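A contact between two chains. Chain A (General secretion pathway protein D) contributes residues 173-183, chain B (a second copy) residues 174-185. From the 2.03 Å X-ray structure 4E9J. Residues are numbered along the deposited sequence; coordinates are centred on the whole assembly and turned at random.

Chain A 173-183: KGSHDYSVINL
Chain B (174-185) GSHDYSVINLRY

Two copies of General secretion pathway protein D meet through strand 178-182 of each chain. The strands run antiparallel, with 165° between their N-to-C directions and axes 4.8 Å apart at closest approach, and the register is centred on A:Ser179 facing B:Ser179 (CA-CA 4.3 Å). A:Tyr178 therefore pairs with B:Val180 (CA-CA 5.4 Å) and A:Val180 with B:Tyr178 (5.3 Å). Together the stretches bury 703 Å², and most contacts occur twice, once on each side of the serine pair.

Chain A enters as a loop. A:Lys173, modelled only to CB, stays out of reach, and the carbonyl of A:Gly174 lies near the guanidinium of B:Arg184 (O to NH2 3.6 Å). A:Ser175 (chi1 t) turns back on its own chain, its OG accepting a weak hydrogen bond from A:Asp177 N at 3.4 Å. The ring of A:His176 (m) leads away from chain B.

A:Asp177 (phi/psi -76/152, chi1 -72°, chi2 -9°) points its CB sideways but brings its carboxylate to the partner. Its OD1 accepts from both B:Asn182 N (2.8 Å) and B:Asn182 ND2 (2.6 Å), a pairing suited to an acceptor beyond the last backbone bridge. Its OD2 receives a water at 2.7 Å, which also donates to B:Asn182 O at 2.6 Å.

A:Tyr178 (-154/160) is fully extended. Its O accepts a nearly linear hydrogen bond from B:Val180 N (2.8 Å, 175°), while its N gives a weak one to B:Val180 O (3.3 Å). With chi1 p and chi2 -90°, the side chain places one ring face over B:Val180, whose CB lies 3.8 Å from the ring centroid of A:Tyr178; A:Tyr178 CZ approaches B:Val180 CG2 to 3.4 Å. The two tyrosine rings meet at 4.1 Å, A:Tyr178 CE2 to B:Tyr178 CE1, and a water joins A:Tyr178 OH (2.7 Å) and B:Tyr178 OH (2.6 Å). Aromatic carbon is thus covered while the hydroxyls remain hydrogen-bonded.

A:Ser179 (-117/143, m) lies on the other face from the tyrosines and valines. In this non-hydrogen-bonded pair the small side chains converge, A:Ser179 OG and B:Ser179 OG sharing a hydrogen bond of 2.8 Å. A:Ser179 CA also packs 3.4 Å from B:Tyr178 O.

A:Val180 (-115/131, t) returns to the tyrosine face. Its N donates to B:Tyr178 O (2.8 Å), its O accepts weakly from B:Tyr178 N (3.3 Å), and its CG2 sits 4.0 Å from the centroid of the B:Tyr178 ring (chi1 p, chi2 92°). The branched side chain thus covers a ring face.

A:Ile181 (-123/117, m, t) points away and is buried. A:Asn182 (-88/109, chi1 -61°, chi2 -80°) points toward chain B, donating from N and ND2 to B:Asp177 OD1, each at 2.9 Å, and weakly from ND2 to B:His176 O at 3.0 Å; its amide thus satisfies acceptors on the partner's loop. A:Leu183 turns away without contact.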

# COMPACT_ATOMS: atom_id res chain seq x y z
N LYS A 173 3.65 19.11 12.66
CA LYS A 173 2.46 19.69 12.03
C LYS A 173 1.19 19.14 12.67
O LYS A 173 1.15 17.97 13.05
CB LYS A 173 2.47 19.42 10.51
N GLY A 174 0.16 19.98 12.79
CA GLY A 174 -1.11 19.61 13.41
C GLY A 174 -2.06 18.80 12.53
O GLY A 174 -2.88 18.04 13.05
N SER A 175 -1.97 18.97 11.22
CA SER A 175 -2.84 18.28 10.26
C SER A 175 -1.98 17.60 9.22
O SER A 175 -0.88 18.06 8.92
CB SER A 175 -3.78 19.29 9.61
OG SER A 175 -4.60 18.72 8.60
N HIS A 176 -2.43 16.44 8.75
CA HIS A 176 -1.77 15.68 7.69
C HIS A 176 -2.71 15.40 6.54
O HIS A 176 -2.55 14.41 5.83
CB HIS A 176 -1.12 14.43 8.26
CG HIS A 176 0.01 14.81 9.16
ND1 HIS A 176 -0.07 14.64 10.53
CD2 HIS A 176 1.15 15.48 8.87
CE1 HIS A 176 1.04 15.15 11.03
NE2 HIS A 176 1.82 15.65 10.06
N ASP A 177 -3.69 16.30 6.34
CA ASP A 177 -4.63 16.22 5.21
C ASP A 177 -3.83 16.68 4.01
O ASP A 177 -2.92 17.49 4.17
CB ASP A 177 -5.84 17.14 5.43
CG ASP A 177 -6.80 16.65 6.51
OD1 ASP A 177 -6.63 15.49 6.98
OD2 ASP A 177 -7.78 17.36 6.81
N TYR A 178 -4.16 16.23 2.83
CA TYR A 178 -3.35 16.62 1.68
C TYR A 178 -4.13 16.57 0.40
O TYR A 178 -5.21 15.96 0.39
CB TYR A 178 -2.10 15.71 1.60
CG TYR A 178 -2.40 14.23 1.47
CD1 TYR A 178 -2.54 13.43 2.58
CD2 TYR A 178 -2.46 13.62 0.22
CE1 TYR A 178 -2.71 12.05 2.47
CE2 TYR A 178 -2.66 12.24 0.10
CZ TYR A 178 -2.73 11.46 1.23
OH TYR A 178 -2.90 10.10 1.18
N SER A 179 -3.64 17.31 -0.64
CA SER A 179 -4.14 17.29 -2.02
C SER A 179 -3.04 16.77 -2.93
O SER A 179 -1.86 17.04 -2.70
CB SER A 179 -4.57 18.68 -2.49
OG SER A 179 -5.79 18.99 -1.86
N VAL A 180 -3.44 16.01 -3.94
CA VAL A 180 -2.54 15.42 -4.93
C VAL A 180 -2.81 16.01 -6.32
O VAL A 180 -3.96 16.06 -6.75
CB VAL A 180 -2.70 13.90 -4.92
CG1 VAL A 180 -1.93 13.27 -6.07
CG2 VAL A 180 -2.27 13.33 -3.58
N ILE A 181 -1.73 16.45 -7.02
CA ILE A 181 -1.78 16.99 -8.38
C ILE A 181 -0.86 16.19 -9.27
O ILE A 181 0.34 16.22 -9.07
CB ILE A 181 -1.40 18.46 -8.45
CG1 ILE A 181 -2.28 19.29 -7.55
CG2 ILE A 181 -1.48 18.98 -9.92
CD1 ILE A 181 -1.74 20.64 -7.35
N ASN A 182 -1.42 15.54 -10.27
CA ASN A 182 -0.69 14.75 -11.26
C ASN A 182 -0.31 15.72 -12.36
O ASN A 182 -1.18 16.20 -13.05
CB ASN A 182 -1.58 13.66 -11.83
CG ASN A 182 -2.04 12.72 -10.76
OD1 ASN A 182 -1.31 11.84 -10.36
ND2 ASN A 182 -3.23 12.93 -10.23
N LEU A 183 0.95 16.07 -12.49
CA LEU A 183 1.37 17.06 -13.48
C LEU A 183 1.38 16.47 -14.88
O LEU A 183 2.10 15.50 -15.11
CB LEU A 183 2.75 17.62 -13.11
CG LEU A 183 2.90 18.25 -11.74
CD1 LEU A 183 4.34 18.34 -11.37
CD2 LEU A 183 2.24 19.60 -11.67
N GLY B 174 -8.10 10.80 -18.21
CA GLY B 174 -7.28 11.70 -17.44
C GLY B 174 -6.90 11.19 -16.06
O GLY B 174 -7.53 10.28 -15.50
N SER B 175 -5.86 11.76 -15.51
CA SER B 175 -5.36 11.39 -14.18
C SER B 175 -6.34 11.84 -13.08
O SER B 175 -7.11 12.77 -13.28
CB SER B 175 -4.00 12.02 -13.97
OG SER B 175 -3.14 11.52 -14.98
N HIS B 176 -6.31 11.17 -11.95
CA HIS B 176 -7.19 11.49 -10.82
C HIS B 176 -6.47 12.31 -9.78
O HIS B 176 -5.69 11.80 -9.00
CB HIS B 176 -7.78 10.22 -10.17
CG HIS B 176 -9.13 9.85 -10.74
ND1 HIS B 176 -10.25 10.65 -10.53
CD2 HIS B 176 -9.48 8.82 -11.54
CE1 HIS B 176 -11.24 10.07 -11.15
NE2 HIS B 176 -10.83 8.98 -11.80
N ASP B 177 -6.68 13.62 -9.81
CA ASP B 177 -6.21 14.48 -8.75
C ASP B 177 -7.19 14.19 -7.62
O ASP B 177 -8.36 13.91 -7.87
CB ASP B 177 -6.31 15.97 -9.14
CG ASP B 177 -5.19 16.43 -10.06
OD1 ASP B 177 -4.31 15.61 -10.40
OD2 ASP B 177 -5.12 17.64 -10.35
N TYR B 178 -6.74 14.28 -6.38
CA TYR B 178 -7.65 14.05 -5.26
C TYR B 178 -7.23 14.72 -4.01
O TYR B 178 -6.13 15.22 -3.90
CB TYR B 178 -7.83 12.54 -5.02
CG TYR B 178 -6.56 11.80 -4.66
CD1 TYR B 178 -6.18 11.62 -3.33
CD2 TYR B 178 -5.77 11.22 -5.64
CE1 TYR B 178 -5.05 10.88 -2.99
CE2 TYR B 178 -4.69 10.39 -5.31
CZ TYR B 178 -4.29 10.28 -3.99
OH TYR B 178 -3.15 9.56 -3.74
N SER B 179 -8.14 14.73 -3.07
CA SER B 179 -7.92 15.27 -1.76
C SER B 179 -8.23 14.24 -0.70
O SER B 179 -9.14 13.44 -0.86
CB SER B 179 -8.75 16.53 -1.55
OG SER B 179 -8.17 17.64 -2.21
N VAL B 180 -7.43 14.24 0.38
CA VAL B 180 -7.60 13.35 1.52
C VAL B 180 -7.96 14.15 2.76
O VAL B 180 -7.30 15.14 3.06
CB VAL B 180 -6.33 12.50 1.72
CG1 VAL B 180 -6.39 11.70 3.01
CG2 VAL B 180 -6.09 11.59 0.53
N ILE B 181 -9.01 13.72 3.47
CA ILE B 181 -9.48 14.36 4.71
C ILE B 181 -9.48 13.31 5.79
O ILE B 181 -10.26 12.38 5.72
CB ILE B 181 -10.90 15.00 4.57
CG1 ILE B 181 -10.97 16.02 3.44
CG2 ILE B 181 -11.31 15.62 5.89
CD1 ILE B 181 -12.34 16.38 3.04
N ASN B 182 -8.65 13.49 6.81
CA ASN B 182 -8.56 12.63 7.99
C ASN B 182 -9.57 13.15 8.97
O ASN B 182 -9.37 14.22 9.52
CB ASN B 182 -7.18 12.69 8.62
CG ASN B 182 -6.11 12.26 7.69
OD1 ASN B 182 -5.89 11.08 7.49
ND2 ASN B 182 -5.48 13.20 7.02
N LEU B 183 -10.66 12.45 9.15
CA LEU B 183 -11.74 12.94 9.99
C LEU B 183 -11.34 12.87 11.47
O LEU B 183 -10.62 11.97 11.86
CB LEU B 183 -13.06 12.16 9.74
CG LEU B 183 -13.73 12.33 8.35
CD1 LEU B 183 -15.02 11.50 8.28
CD2 LEU B 183 -14.14 13.76 8.08
N ARG B 184 -11.75 13.87 12.24
CA ARG B 184 -11.45 14.00 13.68
C ARG B 184 -12.65 13.72 14.56
O ARG B 184 -12.47 13.20 15.65
CB ARG B 184 -10.97 15.42 13.99
CG ARG B 184 -9.68 15.84 13.32
CD ARG B 184 -8.59 14.78 13.28
NE ARG B 184 -7.33 15.38 12.86
CZ ARG B 184 -6.24 14.73 12.47
NH1 ARG B 184 -6.23 13.40 12.42
NH2 ARG B 184 -5.14 15.40 12.14
N TYR B 185 -13.84 14.13 14.13
CA TYR B 185 -15.09 13.99 14.89
C TYR B 185 -16.07 13.01 14.27
O TYR B 185 -16.68 12.22 14.99
CB TYR B 185 -15.74 15.38 15.03
CG TYR B 185 -14.80 16.41 15.62
CD1 TYR B 185 -14.42 16.35 16.95
CD2 TYR B 185 -14.19 17.35 14.81
CE1 TYR B 185 -13.51 17.26 17.48
CE2 TYR B 185 -13.26 18.26 15.33
CZ TYR B 185 -12.95 18.23 16.67
OH TYR B 185 -12.04 19.11 17.21
O HOH W 1 -8.91 16.78 9.21
O HOH W 2 -2.51 9.01 -1.25
O HOH W 3 -2.54 14.90 -15.39